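Local coordinates for protein KP700603 (Klebsiella pneumoniae 700603, PDB 5KVK) that is of unknown function but belongs to the competence-damaged protein (CinA) superfamily, some of whose members are nicotinamide-nucleotide amidases, at residues A[35-40]-A[106-111]; A[123-128]-A[138-143]. All coordinates share one frame; numbering follows the deposited sequence.

How the contacts relate
The two contacts adjoin at one mixed five-stranded sheet, their centres about 10 Å apart, and follow one another along the chain, contact 1 closing before contact 2 opens. Contact 1 sets the loop after strand 30-34 beside the end of strand 104-110; contact 2 joins strands 125-132 and 135-142, the latter one of the two outermost strands within this chain. Strand 104-110 neighbours strand 125-132, so the contacts meet directly: S109 O lies 2.7 Å from W127 N, and I108 packs on V126 and F128. Helix 147-165 covers side chains of both. The glycine-containing loop is thus linked through the central strand to the hairpin at the sheet edge.

Contact 1 (A[35-40]-A[106-111]); sequences SCTGGN and IAISGY
C36 leans over the end of strand 104-110 and meets G110, while the residues on either side of it, S35 and T37, reach I108. From C36 the CB comes close to G110 O (3.2 Å), and the chain then turns with SG between the backbone N and the carbonyl carbon (chi1 63°). That turn lays the sulfur alongside the G110 backbone, with C36 SG 3.5 Å from G110 N; its more distant apolar neighbour is the CG2 methyl of I108.

T37 and I108 cross at about a right angle, methyl to methyl, with T37 CG2 3.9 Å from I108 CG2. The hydroxyl of T37 is bonded to E34, and A154 of helix 147-165 packs on the same side chain. The S35 side chain is bonded through its hydroxyl to K67 and to T61 O.

The backbone link is slight: S35 N donates a weak, bent hydrogen bond to I108 O (3.2 Å). A water bridges the same two segments, donating to I108 O at 2.8 Å and accepting from T37 N, also at 2.8 Å. The loop itself folds through a type I turn from S35 to G38 and a type I' turn from T37 to N40. T37 O is gripped from opposite faces of its carbonyl plane by N40 N and N40 ND2 (2.8 Å for ND2), which ties the second turn to the start of helix 40-46.

Direct polar bonding between loop and strand is therefore sparse: the I108 carbonyl receives one weak N-H bond and a water bond, so the water probably contributes much of the polar link. S35 turns its N to the strand and its OG to K67 and T61 O, while C36 and T37 add packing against G110 and I108.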
loop_
_atom_site.group_PDB
_atom_site.type_symbol
_atom_site.label_atom_id
_atom_site.label_comp_id
_atom_site.label_asym_id
_atom_site.label_seq_id
_atom_site.Cartn_x
_atom_site.Cartn_y
_atom_site.Cartn_z
ATOM N N SER A 35 6.112 5.695 -2.162
ATOM C CA SER A 35 7.294 5.392 -1.392
ATOM C C SER A 35 7.066 6.050 -0.025
ATOM O O SER A 35 6.514 5.402 0.876
ATOM C CB SER A 35 8.527 5.849 -2.177
ATOM O OG SER A 35 9.681 5.358 -1.541
ATOM N N CYS A 36 7.395 7.352 0.096
ATOM C CA CYS A 36 7.389 8.007 1.404
ATOM C C CYS A 36 5.990 8.127 1.994
ATOM O O CYS A 36 5.864 8.189 3.244
ATOM C CB CYS A 36 8.059 9.392 1.350
ATOM S SG CYS A 36 7.210 10.592 0.281
ATOM N N THR A 37 4.938 8.149 1.144
ATOM C CA THR A 37 3.584 8.243 1.715
ATOM C C THR A 37 3.086 6.873 2.209
ATOM O O THR A 37 2.015 6.806 2.828
ATOM C CB THR A 37 2.584 8.841 0.715
ATOM O OG1 THR A 37 2.612 8.062 -0.493
ATOM C CG2 THR A 37 2.951 10.319 0.451
ATOM N N GLY A 38 3.852 5.796 1.972
ATOM C CA GLY A 38 3.756 4.611 2.790
ATOM C C GLY A 38 2.536 3.731 2.591
ATOM O O GLY A 38 2.395 2.772 3.354
ATOM N N GLY A 39 1.659 4.011 1.609
ATOM C CA GLY A 39 0.385 3.307 1.521
ATOM C C GLY A 39 -0.780 4.180 1.928
ATOM O O GLY A 39 -1.939 3.735 1.826
ATOM N N ASN A 40 -0.521 5.419 2.377
ATOM C CA ASN A 40 -1.639 6.259 2.827
ATOM C C ASN A 40 -2.485 6.774 1.671
ATOM O O ASN A 40 -3.665 7.059 1.888
ATOM C CB ASN A 40 -1.141 7.447 3.662
ATOM C CG ASN A 40 -0.709 7.012 5.079
ATOM O OD1 ASN A 40 -1.548 6.662 5.937
ATOM N ND2 ASN A 40 0.593 6.937 5.294
ATOM N N ILE A 106 -0.800 7.195 -10.408
ATOM C CA ILE A 106 -0.121 8.229 -9.626
ATOM C C ILE A 106 1.088 7.609 -8.964
ATOM O O ILE A 106 0.982 6.524 -8.364
ATOM C CB ILE A 106 -1.041 8.827 -8.556
ATOM C CG1 ILE A 106 -2.105 9.656 -9.254
ATOM C CG2 ILE A 106 -0.225 9.646 -7.571
ATOM C CD1 ILE A 106 -3.139 10.156 -8.231
ATOM N N ALA A 107 2.276 8.276 -9.109
ATOM C CA ALA A 107 3.464 7.821 -8.379
ATOM C C ALA A 107 3.921 8.978 -7.503
ATOM O O ALA A 107 3.915 10.135 -7.928
ATOM C CB ALA A 107 4.626 7.382 -9.331
ATOM N N ILE A 108 4.328 8.674 -6.266
ATOM C CA ILE A 108 4.786 9.707 -5.355
ATOM C C ILE A 108 6.120 9.220 -4.776
ATOM O O ILE A 108 6.179 8.111 -4.237
ATOM C CB ILE A 108 3.796 9.924 -4.215
ATOM C CG1 ILE A 108 2.384 10.257 -4.737
ATOM C CG2 ILE A 108 4.375 10.961 -3.164
ATOM C CD1 ILE A 108 1.340 10.458 -3.548
ATOM N N SER A 109 7.149 10.057 -4.854
ATOM C CA SER A 109 8.449 9.725 -4.286
ATOM C C SER A 109 9.032 10.967 -3.653
ATOM O O SER A 109 9.128 12.011 -4.325
ATOM C CB SER A 109 9.414 9.181 -5.380
ATOM O OG SER A 109 10.602 8.748 -4.729
ATOM N N GLY A 110 9.436 10.863 -2.378
ATOM C CA GLY A 110 9.861 12.058 -1.677
ATOM C C GLY A 110 10.533 11.679 -0.359
ATOM O O GLY A 110 10.688 10.488 -0.032
ATOM N N TYR A 111 10.878 12.706 0.371
ATOM C CA TYR A 111 11.424 12.610 1.728
ATOM C C TYR A 111 10.386 13.164 2.704
ATOM O O TYR A 111 10.193 14.385 2.764
ATOM C CB TYR A 111 12.725 13.399 1.856
ATOM C CG TYR A 111 13.754 12.972 0.862
ATOM C CD1 TYR A 111 14.381 11.750 1.005
ATOM C CD2 TYR A 111 14.078 13.761 -0.244
ATOM C CE1 TYR A 111 15.317 11.304 0.081
ATOM C CE2 TYR A 111 15.031 13.326 -1.166
ATOM C CZ TYR A 111 15.637 12.085 -1.000
ATOM O OH TYR A 111 16.572 11.600 -1.898
HETATM O O HOH W 1 5.063 7.923 -1.645
#

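Contact 2 (A[123-128]-A[138-143]); sequences AGTVWF and TQRMRF
T125 to F128 pair antiparallel with R142 back to Q139, the axes of 125-128 and 138-142 being 4.6 Å apart with their directions 161° from each other. V126 with M141 and F128 with Q139 are hydrogen-bonded pairs, each joined by two backbone bonds, and a bond from F143 N to G124 O extends the pairing past the strand ends.

On the face bearing W127, R140 lies across the indole. Its CB stands over the centre of the six-membered ring, 3.7 Å from the centroid, in a CH-pi contact, and its chain continues over the pyrrole side until R140 CD is 3.5 Å from W127 NE1. CG of R140 is anti to the backbone N (chi1 -159°), which sends the methylenes along the ring. At the indole edge sits T138 OG1, itself bonded to E86. Further along, T125 OG1, which is bonded to P122 O, lies 3.5 Å from R142 CG.

On the face of V126 and F128 an apolar cluster forms beside Q139. F128 and F143 meet tip to tip, edge against edge, with F128 CZ 3.9 Å from F143 CE1. V126 CG2 touches the F143 edge at CD1, also 3.9 Å away, while M141 CG lies obliquely against F128 CE1 at 3.8 Å. Helix 147-165 covers this cluster, F157 meeting F128 edge-to-face and A154 packing on both F128 and F143.

Strands 125-132 and 135-142 thus form an antiparallel beta hairpin at one edge of the mixed sheet, with helix 147-165 on the F128 face and helix 86-100 on part of the W127 face, as in an alpha/beta sandwich.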
loop_
_atom_site.group_PDB
_atom_site.type_symbol
_atom_site.label_atom_id
_atom_site.label_comp_id
_atom_site.label_asym_id
_atom_site.label_seq_id
_atom_site.Cartn_x
_atom_site.Cartn_y
_atom_site.Cartn_z
ATOM N N ALA A 123 14.011 17.839 3.723
ATOM C CA ALA A 123 12.846 17.110 4.196
ATOM C C ALA A 123 11.594 17.833 3.719
ATOM O O ALA A 123 11.557 19.071 3.667
ATOM C CB ALA A 123 12.859 16.996 5.733
ATOM N N GLY A 124 10.596 17.049 3.342
ATOM C CA GLY A 124 9.348 17.574 2.772
ATOM C C GLY A 124 9.312 17.674 1.266
ATOM O O GLY A 124 8.238 17.904 0.688
ATOM N N THR A 125 10.429 17.498 0.597
ATOM C CA THR A 125 10.411 17.467 -0.854
ATOM C C THR A 125 9.787 16.179 -1.401
ATOM O O THR A 125 10.177 15.056 -1.031
ATOM C CB THR A 125 11.834 17.625 -1.383
ATOM O OG1 THR A 125 12.444 18.847 -0.890
ATOM C CG2 THR A 125 11.831 17.645 -2.918
ATOM N N VAL A 126 8.829 16.345 -2.297
ATOM C CA VAL A 126 8.079 15.213 -2.831
ATOM C C VAL A 126 7.863 15.433 -4.339
ATOM O O VAL A 126 7.355 16.482 -4.771
ATOM C CB VAL A 126 6.712 15.025 -2.133
ATOM C CG1 VAL A 126 6.025 13.832 -2.687
ATOM C CG2 VAL A 126 6.787 14.869 -0.589
ATOM N N TRP A 127 8.216 14.436 -5.143
ATOM C CA TRP A 127 7.912 14.426 -6.577
ATOM C C TRP A 127 6.658 13.600 -6.840
ATOM O O TRP A 127 6.472 12.540 -6.232
ATOM C CB TRP A 127 9.073 13.783 -7.355
ATOM C CG TRP A 127 10.089 14.795 -7.828
ATOM C CD1 TRP A 127 11.290 15.077 -7.233
ATOM C CD2 TRP A 127 9.981 15.658 -8.976
ATOM N NE1 TRP A 127 11.966 16.061 -7.972
ATOM C CE2 TRP A 127 11.175 16.437 -9.031
ATOM C CE3 TRP A 127 9.004 15.845 -9.971
ATOM C CZ2 TRP A 127 11.415 17.376 -10.048
ATOM C CZ3 TRP A 127 9.241 16.793 -10.966
ATOM C CH2 TRP A 127 10.434 17.547 -10.995
ATOM N N PHE A 128 5.840 14.071 -7.773
ATOM C CA PHE A 128 4.616 13.419 -8.194
ATOM C C PHE A 128 4.634 13.180 -9.698
ATOM O O PHE A 128 5.124 14.019 -10.472
ATOM C CB PHE A 128 3.407 14.291 -7.889
ATOM C CG PHE A 128 3.237 14.623 -6.430
ATOM C CD1 PHE A 128 3.984 15.663 -5.833
ATOM C CD2 PHE A 128 2.337 13.890 -5.661
ATOM C CE1 PHE A 128 3.804 15.955 -4.460
ATOM C CE2 PHE A 128 2.164 14.178 -4.304
ATOM C CZ PHE A 128 2.906 15.196 -3.717
ATOM N N THR A 138 4.174 15.907 -14.400
ATOM C CA THR A 138 4.907 15.758 -13.128
ATOM C C THR A 138 4.923 17.076 -12.350
ATOM O O THR A 138 4.649 18.153 -12.899
ATOM C CB THR A 138 6.355 15.358 -13.343
ATOM O OG1 THR A 138 7.032 16.377 -14.089
ATOM C CG2 THR A 138 6.474 14.004 -14.088
ATOM N N GLN A 139 5.303 16.984 -11.072
ATOM C CA GLN A 139 5.368 18.180 -10.231
ATOM C C GLN A 139 6.221 17.899 -9.009
ATOM O O GLN A 139 6.006 16.871 -8.363
ATOM C CB GLN A 139 3.961 18.618 -9.759
ATOM C CG GLN A 139 3.962 19.875 -8.840
ATOM C CD GLN A 139 4.372 21.108 -9.613
ATOM O OE1 GLN A 139 3.747 21.429 -10.623
ATOM N NE2 GLN A 139 5.442 21.787 -9.169
ATOM N N ARG A 140 7.125 18.847 -8.681
ATOM C CA ARG A 140 7.824 18.830 -7.394
ATOM C C ARG A 140 7.137 19.769 -6.416
ATOM O O ARG A 140 6.840 20.929 -6.752
ATOM C CB ARG A 140 9.294 19.232 -7.528
ATOM C CG ARG A 140 10.136 18.732 -6.317
ATOM C CD ARG A 140 11.541 19.204 -6.470
ATOM N NE ARG A 140 11.557 20.650 -6.338
ATOM C CZ ARG A 140 12.649 21.391 -6.438
ATOM N NH1 ARG A 140 13.814 20.818 -6.715
ATOM N NH2 ARG A 140 12.568 22.708 -6.303
ATOM N N MET A 141 6.973 19.292 -5.183
ATOM C CA MET A 141 6.520 20.130 -4.078
ATOM C C MET A 141 7.508 20.028 -2.922
ATOM O O MET A 141 8.285 19.080 -2.833
ATOM C CB MET A 141 5.109 19.732 -3.610
ATOM C CG MET A 141 4.066 19.785 -4.751
ATOM S SD MET A 141 3.692 21.434 -5.242
ATOM C CE MET A 141 2.746 22.104 -3.863
ATOM N N ARG A 142 7.490 21.025 -2.036
ATOM C CA ARG A 142 8.253 20.940 -0.780
ATOM C C ARG A 142 7.307 21.299 0.353
ATOM O O ARG A 142 7.071 22.473 0.585
ATOM C CB ARG A 142 9.472 21.858 -0.792
ATOM C CG ARG A 142 10.511 21.499 0.263
ATOM C CD ARG A 142 10.501 22.426 1.426
ATOM N NE ARG A 142 11.767 22.311 2.144
ATOM C CZ ARG A 142 12.178 23.155 3.090
ATOM N NH1 ARG A 142 11.401 24.172 3.461
ATOM N NH2 ARG A 142 13.356 22.972 3.682
ATOM N N PHE A 143 6.775 20.303 1.071
ATOM C CA PHE A 143 5.799 20.591 2.100
ATOM C C PHE A 143 6.485 20.933 3.405
ATOM O O PHE A 143 7.597 20.469 3.692
ATOM C CB PHE A 143 4.883 19.398 2.302
ATOM C CG PHE A 143 4.175 19.007 1.063
ATOM C CD1 PHE A 143 4.586 17.905 0.306
ATOM C CD2 PHE A 143 3.090 19.742 0.628
ATOM C CE1 PHE A 143 3.907 17.570 -0.855
ATOM C CE2 PHE A 143 2.405 19.393 -0.569
ATOM C CZ PHE A 143 2.812 18.295 -1.299
#